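Long-range contacts in ATP-citrate lyase beta-subunit (Chlorobium limicola, PDB 6HXJ), which probably catalyses, with the alpha-subunit, the ATP-driven cleavage of citrate with coenzyme A to acetyl-CoA and oxaloacetate: residues Val107-Gly111 with Leu175-Phe179; Glu182-Glu188 with Asp205-Asp211; Phe339-Lys343 with Leu372-Phe377. All blocks are in the same frame, centred on the assembly; numbering follows the deposited sequence.

How the interactions relate
From the N terminus, interaction 1 comes first. It closes a loop of 63 residues between 107-111 and 175-179, joining strand 104-112 to helix 163-181. Interaction 2 opens a few residues later and closes 16 residues, pairing strands 184-195 and 200-210 in a hairpin. The contacts follow one another without nesting or crossing. Interactions 1 and 2 touch: strands 104-112 and 184-195 are neighbours in one antiparallel sheet, Gly-111 N and Ile-109 N probably hydrogen-bond to Gln-185 O and Ile-187 O, and Phe-179 packs on Ala-184. Interaction 3, centred about 48 Å from the centre of interaction 2, lies in the citrate-binding region. It closes 28 residues, joining helix 328-344 to the loop entering strand 378-382.

Interaction 1 (Val107-Gly111 with Leu175-Phe179); sequences VSIIG and LILCF
Residues Val-107 to Gly-111 form an extended strand, and Leu-175 to Phe-179 a regular alpha-helical turn in which Phe-179 N bonds to Leu-175 O at 2.8 Å. The two axes approach to 9.6 Å and run in nearly the same direction, crossing at -30°. This is helix-on-sheet packing in the ATP-grasp region: helix 163-181 covers one face of the antiparallel sheet. The closest CA atoms are those of Ile-109 and Ile-176, 7.5 Å apart. No hydrogen bond crosses the contact, which buries 323 Å². Val-107 and Ile-109 direct their CA-to-CB bonds toward the helix; Ser-108 and Ile-110 point away. Ile-109 (chi1 t, chi2 141°, between wells) sits at the centre. Its CG2 lies 3.7 Å from Leu-175 CD2, and its CD1 lies 3.8 Å from Ile-176 CG1. Leu-175 and Phe-179 both use chi1 t and lie one helical turn apart. Leu-175 also packs on Ile-187 of the adjoining strand 184-195. Phe-179 offers a ring face to Ile-109 CG1, a CH-pi contact 4.0 Å from the ring centroid. Gly-111 has no side chain, and the ring comes close to its backbone: Phe-179 CZ lies 3.6 Å from Gly-111 N.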
loop_
_atom_site.group_PDB
_atom_site.type_symbol
_atom_site.label_atom_id
_atom_site.label_comp_id
_atom_site.label_asym_id
_atom_site.label_seq_id
_atom_site.Cartn_x
_atom_site.Cartn_y
_atom_site.Cartn_z
ATOM N N VAL A 107 65.518 -41.038 -12.934
ATOM C CA VAL A 107 64.934 -39.760 -13.349
ATOM C C VAL A 107 64.213 -39.185 -12.145
ATOM O O VAL A 107 63.474 -39.892 -11.478
ATOM C CB VAL A 107 63.944 -39.798 -14.551
ATOM C CG1 VAL A 107 63.332 -38.423 -14.781
ATOM C CG2 VAL A 107 64.578 -40.332 -15.826
ATOM N N SER A 108 64.412 -37.910 -11.878
ATOM C CA SER A 108 63.706 -37.190 -10.839
ATOM C C SER A 108 63.699 -35.736 -11.193
ATOM O O SER A 108 64.691 -35.205 -11.702
ATOM C CB SER A 108 64.329 -37.393 -9.462
ATOM O OG SER A 108 65.564 -36.710 -9.329
ATOM N N ILE A 109 62.570 -35.092 -10.923
ATOM C CA ILE A 109 62.349 -33.658 -11.095
ATOM C C ILE A 109 61.874 -33.100 -9.734
ATOM O O ILE A 109 60.844 -33.530 -9.223
ATOM C CB ILE A 109 61.460 -33.329 -12.330
ATOM C CG1 ILE A 109 61.232 -31.835 -12.473
ATOM C CG2 ILE A 109 60.144 -34.103 -12.377
ATOM C CD1 ILE A 109 61.254 -31.341 -13.896
ATOM N N ILE A 110 62.733 -32.300 -9.096
ATOM C CA ILE A 110 62.512 -31.766 -7.752
ATOM C C ILE A 110 62.423 -30.264 -7.836
ATOM O O ILE A 110 63.360 -29.624 -8.330
ATOM C CB ILE A 110 63.584 -32.277 -6.741
ATOM C CG1 ILE A 110 65.025 -31.921 -7.237
ATOM C CG2 ILE A 110 63.419 -33.785 -6.543
ATOM C CD1 ILE A 110 66.259 -32.689 -6.689
ATOM N N GLY A 111 61.278 -29.713 -7.425
ATOM C CA GLY A 111 61.027 -28.282 -7.486
ATOM C C GLY A 111 61.890 -27.478 -6.540
ATOM O O GLY A 111 62.346 -28.001 -5.517
ATOM N N LEU A 175 57.746 -35.868 -18.559
ATOM C CA LEU A 175 57.872 -35.740 -17.125
ATOM C C LEU A 175 57.813 -34.276 -16.760
ATOM O O LEU A 175 57.098 -33.908 -15.841
ATOM C CB LEU A 175 59.203 -36.302 -16.687
ATOM C CG LEU A 175 59.378 -36.534 -15.177
ATOM C CD1 LEU A 175 58.501 -37.685 -14.687
ATOM C CD2 LEU A 175 60.837 -36.835 -14.844
ATOM N N ILE A 176 58.529 -33.437 -17.511
ATOM C CA ILE A 176 58.572 -31.995 -17.310
ATOM C C ILE A 176 57.202 -31.390 -17.503
ATOM O O ILE A 176 56.834 -30.495 -16.743
ATOM C CB ILE A 176 59.637 -31.362 -18.220
ATOM C CG1 ILE A 176 61.046 -31.634 -17.653
ATOM C CG2 ILE A 176 59.413 -29.852 -18.375
ATOM C CD1 ILE A 176 62.181 -31.494 -18.625
ATOM N N LEU A 177 56.444 -31.876 -18.504
ATOM C CA LEU A 177 55.086 -31.412 -18.789
ATOM C C LEU A 177 54.181 -31.825 -17.633
ATOM O O LEU A 177 53.393 -31.014 -17.158
ATOM C CB LEU A 177 54.561 -31.984 -20.124
ATOM C CG LEU A 177 54.884 -31.161 -21.317
ATOM C CD1 LEU A 177 54.464 -31.860 -22.602
ATOM C CD2 LEU A 177 54.310 -29.775 -21.166
ATOM N N CYS A 178 54.339 -33.074 -17.157
ATOM C CA CYS A 178 53.587 -33.650 -16.065
ATOM C C CYS A 178 53.839 -32.840 -14.830
ATOM O O CYS A 178 52.885 -32.509 -14.149
ATOM C CB CYS A 178 53.942 -35.124 -15.856
ATOM S SG CYS A 178 53.084 -35.938 -14.468
ATOM N N PHE A 179 55.086 -32.453 -14.565
ATOM C CA PHE A 179 55.447 -31.679 -13.385
ATOM C C PHE A 179 54.826 -30.303 -13.451
ATOM O O PHE A 179 54.164 -29.875 -12.497
ATOM C CB PHE A 179 56.972 -31.595 -13.241
ATOM C CG PHE A 179 57.452 -30.940 -11.968
ATOM C CD1 PHE A 179 57.520 -29.557 -11.860
ATOM C CD2 PHE A 179 57.908 -31.704 -10.907
ATOM C CE1 PHE A 179 58.000 -28.952 -10.695
ATOM C CE2 PHE A 179 58.412 -31.099 -9.755
ATOM C CZ PHE A 179 58.443 -29.725 -9.650
#

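Interaction 2 (Glu182-Glu188 with Asp205-Asp211); sequences EDAQSIE and DAVMNVD
Glu-182 follows the end of helix 163-181. Its CB lies 4.2 Å from Met-208 CE, while its carboxylate hydrogen-bonds to Trp-16 and Trp-221 and forms a salt bridge with Lys-15. Asp-183 has positive phi (54°) and psi 39°. Its O accepts a hydrogen bond from Asp-211 N at 2.8 Å, and its carboxylate forms a salt bridge with Arg-217. Ala-184 returns to extended angles and forms an antiparallel non-hydrogen-bonded pair with Val-210, CA to CA 3.9 Å. At Gln-185 the chain turns a corner, with phi/psi -98/-34°. Gln-185 N and Ser-186 N both donate to Asn-209 O, at 2.7 and 3.3 Å. This is a classic beta bulge, and it shifts the register by one residue. It lies in the hairpin of strands 184-195 and 200-210, part of the antiparallel ATP-grasp sheet. Here the alpha-subunit chain docks: its backbone hydrogen-bonds to Asp-211 OD2, and one of its acidic side chains to Gln-185 NE2. Beyond the bulge the axes of 186-188 and 206-210 come within 4.6 Å, antiparallel at 178°. Ser-186 O accepts from Asn-209 N at 2.8 Å. Ser-186 (chi1 p) and Asn-209 (chi1 m) put their side chains on one face, where Asn-209 ND2 donates to Ser-186 OG at 2.8 Å. Ile-187 and Met-208 form the next non-hydrogen-bonded pair, CA to CA 4.4 Å. Their side chains share the opposite face, where Ile-187 CG1 meets Met-208 CG at 3.7 Å and helices 6-15 and 163-181 pack. Glu-188 and Val-207 pair through two 2.8 Å bonds, Glu-188 N to Val-207 O and Val-207 N to Glu-188 O.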
loop_
_atom_site.group_PDB
_atom_site.type_symbol
_atom_site.label_atom_id
_atom_site.label_comp_id
_atom_site.label_asym_id
_atom_site.label_seq_id
_atom_site.Cartn_x
_atom_site.Cartn_y
_atom_site.Cartn_z
ATOM N N GLU A 182 50.830 -30.678 -13.396
ATOM C CA GLU A 182 50.172 -31.306 -12.259
ATOM C C GLU A 182 50.472 -30.635 -10.916
ATOM O O GLU A 182 50.161 -31.213 -9.874
ATOM C CB GLU A 182 50.464 -32.829 -12.180
ATOM C CG GLU A 182 49.858 -33.680 -13.286
ATOM C CD GLU A 182 48.366 -33.571 -13.540
ATOM O OE1 GLU A 182 47.576 -33.533 -12.569
ATOM O OE2 GLU A 182 47.987 -33.550 -14.730
ATOM N N ASP A 183 51.068 -29.447 -10.910
ATOM C CA ASP A 183 51.417 -28.776 -9.653
ATOM C C ASP A 183 52.273 -29.674 -8.716
ATOM O O ASP A 183 52.054 -29.681 -7.511
ATOM C CB ASP A 183 50.145 -28.240 -8.921
ATOM C CG ASP A 183 49.754 -26.809 -9.296
ATOM O OD1 ASP A 183 50.449 -25.847 -8.828
ATOM O OD2 ASP A 183 48.714 -26.636 -9.983
ATOM N N ALA A 184 53.216 -30.442 -9.267
ATOM C CA ALA A 184 54.032 -31.339 -8.449
ATOM C C ALA A 184 55.064 -30.580 -7.672
ATOM O O ALA A 184 55.463 -29.504 -8.086
ATOM C CB ALA A 184 54.712 -32.394 -9.314
ATOM N N GLN A 185 55.520 -31.141 -6.562
ATOM C CA GLN A 185 56.616 -30.627 -5.753
ATOM C C GLN A 185 57.856 -31.419 -6.180
ATOM O O GLN A 185 58.961 -30.886 -6.270
ATOM C CB GLN A 185 56.313 -30.807 -4.269
ATOM C CG GLN A 185 55.180 -29.885 -3.825
ATOM C CD GLN A 185 54.524 -30.249 -2.510
ATOM O OE1 GLN A 185 54.537 -31.393 -2.043
ATOM N NE2 GLN A 185 53.870 -29.272 -1.916
ATOM N N SER A 186 57.651 -32.689 -6.515
ATOM C CA SER A 186 58.687 -33.620 -6.944
ATOM C C SER A 186 58.090 -34.923 -7.499
ATOM O O SER A 186 57.004 -35.342 -7.090
ATOM C CB SER A 186 59.653 -33.943 -5.800
ATOM O OG SER A 186 58.993 -34.567 -4.712
ATOM N N ILE A 187 58.829 -35.559 -8.430
ATOM C CA ILE A 187 58.520 -36.841 -9.083
ATOM C C ILE A 187 59.838 -37.608 -9.192
ATOM O O ILE A 187 60.778 -37.078 -9.780
ATOM C CB ILE A 187 57.891 -36.623 -10.489
ATOM C CG1 ILE A 187 56.608 -35.733 -10.445
ATOM C CG2 ILE A 187 57.641 -37.975 -11.180
ATOM C CD1 ILE A 187 56.181 -35.077 -11.767
ATOM N N GLU A 188 59.908 -38.829 -8.634
ATOM C CA GLU A 188 61.110 -39.648 -8.620
ATOM C C GLU A 188 60.803 -41.019 -9.208
ATOM O O GLU A 188 59.910 -41.715 -8.724
ATOM C CB GLU A 188 61.694 -39.753 -7.198
ATOM C CG GLU A 188 63.152 -40.183 -7.179
ATOM C CD GLU A 188 63.541 -41.270 -6.194
ATOM O OE1 GLU A 188 62.871 -42.329 -6.168
ATOM O OE2 GLU A 188 64.560 -41.086 -5.488
ATOM N N ASP A 205 59.198 -47.682 -10.306
ATOM C CA ASP A 205 58.873 -47.120 -8.980
ATOM C C ASP A 205 58.608 -45.643 -9.096
ATOM O O ASP A 205 59.529 -44.862 -9.336
ATOM C CB ASP A 205 59.972 -47.383 -7.929
ATOM C CG ASP A 205 60.188 -48.840 -7.542
ATOM O OD1 ASP A 205 59.189 -49.525 -7.194
ATOM O OD2 ASP A 205 61.363 -49.281 -7.510
ATOM N N ALA A 206 57.345 -45.252 -8.897
ATOM C CA ALA A 206 56.903 -43.869 -9.023
ATOM C C ALA A 206 56.622 -43.200 -7.680
ATOM O O ALA A 206 55.601 -43.496 -7.035
ATOM C CB ALA A 206 55.665 -43.808 -9.906
ATOM N N VAL A 207 57.522 -42.273 -7.279
ATOM C CA VAL A 207 57.404 -41.480 -6.041
ATOM C C VAL A 207 56.965 -40.042 -6.407
ATOM O O VAL A 207 57.793 -39.239 -6.817
ATOM C CB VAL A 207 58.709 -41.496 -5.193
ATOM C CG1 VAL A 207 58.481 -40.851 -3.832
ATOM C CG2 VAL A 207 59.249 -42.911 -5.015
ATOM N N MET A 208 55.685 -39.703 -6.243
ATOM C CA MET A 208 55.201 -38.377 -6.621
ATOM C C MET A 208 54.641 -37.564 -5.467
ATOM O O MET A 208 53.739 -38.009 -4.765
ATOM C CB MET A 208 54.146 -38.503 -7.724
ATOM C CG MET A 208 53.851 -37.251 -8.424
ATOM S SD MET A 208 52.784 -37.705 -9.788
ATOM C CE MET A 208 52.627 -36.084 -10.649
ATOM N N ASN A 209 55.116 -36.328 -5.332
ATOM C CA ASN A 209 54.580 -35.356 -4.363
ATOM C C ASN A 209 53.908 -34.219 -5.118
ATOM O O ASN A 209 54.549 -33.606 -5.978
ATOM C CB ASN A 209 55.662 -34.804 -3.446
ATOM C CG ASN A 209 56.357 -35.876 -2.664
ATOM O OD1 ASN A 209 55.856 -36.355 -1.643
ATOM N ND2 ASN A 209 57.499 -36.325 -3.166
ATOM N N VAL A 210 52.615 -33.972 -4.850
ATOM C CA VAL A 210 51.905 -32.878 -5.530
ATOM C C VAL A 210 51.501 -31.808 -4.530
ATOM O O VAL A 210 51.352 -32.080 -3.345
ATOM C CB VAL A 210 50.736 -33.301 -6.471
ATOM C CG1 VAL A 210 51.267 -34.070 -7.677
ATOM C CG2 VAL A 210 49.654 -34.085 -5.745
ATOM N N ASP A 211 51.351 -30.576 -4.996
ATOM C CA ASP A 211 50.929 -29.485 -4.114
ATOM C C ASP A 211 49.372 -29.550 -3.966
ATOM O O ASP A 211 48.642 -29.043 -4.827
ATOM C CB ASP A 211 51.456 -28.143 -4.655
ATOM C CG ASP A 211 50.878 -26.882 -4.007
ATOM O OD1 ASP A 211 50.400 -26.963 -2.839
ATOM O OD2 ASP A 211 50.953 -25.809 -4.640
#

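Interaction 3 (Phe339-Lys343 with Leu372-Phe377)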
loop_
_atom_site.group_PDB
_atom_site.type_symbol
_atom_site.label_atom_id
_atom_site.label_comp_id
_atom_site.label_asym_id
_atom_site.label_seq_id
_atom_site.Cartn_x
_atom_site.Cartn_y
_atom_site.Cartn_z
ATOM N N PHE A 339 36.305 -28.455 29.094
ATOM C CA PHE A 339 36.927 -28.811 30.377
ATOM C C PHE A 339 35.861 -29.234 31.376
ATOM O O PHE A 339 36.080 -30.170 32.135
ATOM C CB PHE A 339 37.737 -27.642 30.955
ATOM C CG PHE A 339 39.171 -27.521 30.496
ATOM C CD1 PHE A 339 39.863 -28.631 30.007
ATOM C CD2 PHE A 339 39.849 -26.322 30.614
ATOM C CE1 PHE A 339 41.188 -28.521 29.588
ATOM C CE2 PHE A 339 41.186 -26.219 30.216
ATOM C CZ PHE A 339 41.844 -27.318 29.696
ATOM N N ARG A 340 34.707 -28.541 31.362
ATOM C CA ARG A 340 33.541 -28.805 32.190
ATOM C C ARG A 340 32.916 -30.141 31.794
ATOM O O ARG A 340 32.538 -30.931 32.671
ATOM C CB ARG A 340 32.522 -27.666 32.020
ATOM C CG ARG A 340 32.904 -26.366 32.726
ATOM C CD ARG A 340 31.701 -25.543 33.121
ATOM N NE ARG A 340 31.373 -24.388 32.278
ATOM C CZ ARG A 340 31.544 -23.117 32.639
ATOM N NH1 ARG A 340 32.159 -22.818 33.779
ATOM N NH2 ARG A 340 31.192 -22.137 31.817
ATOM N N GLU A 341 32.836 -30.396 30.466
ATOM C CA GLU A 341 32.292 -31.627 29.880
ATOM C C GLU A 341 33.150 -32.847 30.273
ATOM O O GLU A 341 32.641 -33.899 30.640
ATOM C CB GLU A 341 32.205 -31.482 28.343
ATOM C CG GLU A 341 31.218 -32.433 27.669
ATOM C CD GLU A 341 31.642 -33.861 27.343
ATOM O OE1 GLU A 341 32.824 -34.221 27.568
ATOM O OE2 GLU A 341 30.782 -34.617 26.835
ATOM N N SER A 342 34.452 -32.667 30.217
ATOM C CA SER A 342 35.436 -33.688 30.525
ATOM C C SER A 342 35.516 -33.970 32.025
ATOM O O SER A 342 35.697 -35.123 32.404
ATOM C CB SER A 342 36.799 -33.265 29.991
ATOM O OG SER A 342 36.747 -33.055 28.587
ATOM N N LYS A 343 35.393 -32.917 32.870
ATOM C CA LYS A 343 35.442 -33.021 34.330
ATOM C C LYS A 343 34.235 -33.703 34.929
ATOM O O LYS A 343 34.367 -34.371 35.961
ATOM C CB LYS A 343 35.656 -31.682 35.017
ATOM C CG LYS A 343 36.456 -31.872 36.314
ATOM C CD LYS A 343 35.932 -31.058 37.473
ATOM C CE LYS A 343 36.955 -31.045 38.578
ATOM N NZ LYS A 343 36.642 -30.005 39.584
ATOM N N LEU A 372 37.179 -21.048 36.688
ATOM C CA LEU A 372 37.208 -22.507 36.780
ATOM C C LEU A 372 37.908 -23.035 38.040
ATOM O O LEU A 372 37.757 -24.208 38.345
ATOM C CB LEU A 372 37.766 -23.185 35.531
ATOM C CG LEU A 372 36.834 -23.325 34.340
ATOM C CD1 LEU A 372 37.603 -23.822 33.134
ATOM C CD2 LEU A 372 35.732 -24.317 34.604
ATOM N N GLN A 373 38.602 -22.173 38.813
ATOM C CA GLN A 373 39.183 -22.507 40.117
ATOM C C GLN A 373 38.094 -22.783 41.161
ATOM O O GLN A 373 38.303 -23.647 42.024
ATOM C CB GLN A 373 40.086 -21.368 40.645
ATOM C CG GLN A 373 41.499 -21.354 40.075
ATOM C CD GLN A 373 42.314 -20.098 40.354
ATOM O OE1 GLN A 373 43.202 -19.751 39.576
ATOM N NE2 GLN A 373 42.081 -19.401 41.467
ATOM N N GLU A 374 36.948 -22.079 41.097
ATOM C CA GLU A 374 35.946 -22.301 42.132
ATOM C C GLU A 374 35.144 -23.600 41.862
ATOM O O GLU A 374 34.574 -24.167 42.797
ATOM C CB GLU A 374 35.070 -21.063 42.486
ATOM C CG GLU A 374 34.215 -20.407 41.424
ATOM C CD GLU A 374 34.183 -18.887 41.500
ATOM O OE1 GLU A 374 34.928 -18.238 40.730
ATOM O OE2 GLU A 374 33.462 -18.348 42.371
ATOM N N GLU A 375 35.254 -24.148 40.638
ATOM C CA GLU A 375 34.635 -25.402 40.240
ATOM C C GLU A 375 35.504 -26.612 40.608
ATOM O O GLU A 375 35.143 -27.735 40.265
ATOM C CB GLU A 375 34.287 -25.377 38.748
ATOM C CG GLU A 375 33.142 -24.432 38.416
ATOM C CD GLU A 375 32.971 -24.146 36.940
ATOM O OE1 GLU A 375 33.050 -22.957 36.550
ATOM O OE2 GLU A 375 32.745 -25.112 36.175
ATOM N N GLY A 376 36.613 -26.381 41.314
ATOM C CA GLY A 376 37.511 -27.429 41.798
ATOM C C GLY A 376 38.674 -27.839 40.911
ATOM O O GLY A 376 39.362 -28.824 41.213
ATOM N N PHE A 377 38.905 -27.094 39.810
ATOM C CA PHE A 377 39.996 -27.363 38.867
ATOM C C PHE A 377 41.319 -26.837 39.424
ATOM O O PHE A 377 41.372 -25.692 39.900
ATOM C CB PHE A 377 39.725 -26.676 37.513
ATOM C CG PHE A 377 38.670 -27.321 36.658
ATOM C CD1 PHE A 377 39.011 -28.272 35.708
ATOM C CD2 PHE A 377 37.340 -26.929 36.752
ATOM C CE1 PHE A 377 38.036 -28.854 34.898
ATOM C CE2 PHE A 377 36.362 -27.527 35.956
ATOM C CZ PHE A 377 36.720 -28.471 35.025
#
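Leu-372 lies just after helix 362-371, in the return of a beta-alpha-beta crossover from strand 352-356 to strand 378-382. It points toward helix 328-344. Leu-372 CD1 lies at the edge of the Phe-339 ring, 4.2 Å from Phe-339 CD2; Leu-372 CD2 lies 4.0 Å from Arg-340 NH1. A type I beta turn then runs from Gln-373 to Gly-376, closed by Gly-376 N to Gln-373 O at 3.3 Å. Glu-375 OE1 forms a salt bridge with Arg-340 NH1 at 2.9 Å, and Glu-375 O accepts a weak hydrogen bond from Lys-343 NZ at 2.8 Å. Gly-376 has positive phi (91°); a CB there would collide with Lys-343 NZ and press on the preceding carbonyl O. Phe-377 CE1 is 4.1 Å from Phe-339 CB, and Phe-339 O lies at the Phe-377 ring edge, 3.4 Å from CZ. Lys-343 runs over one face of this ring, with CD 4.0 Å and NZ 4.4 Å from the centroid, giving a CH-pi and a cation-pi contact. The chemistry is thus mixed: Phe-339 and Phe-377 pack toward Ile-353 of the sheet, Arg-340 ties the turn to the helix by a salt bridge, and Lys-343 by a weak hydrogen bond to a backbone carbonyl and by its contact with the Phe-377 ring.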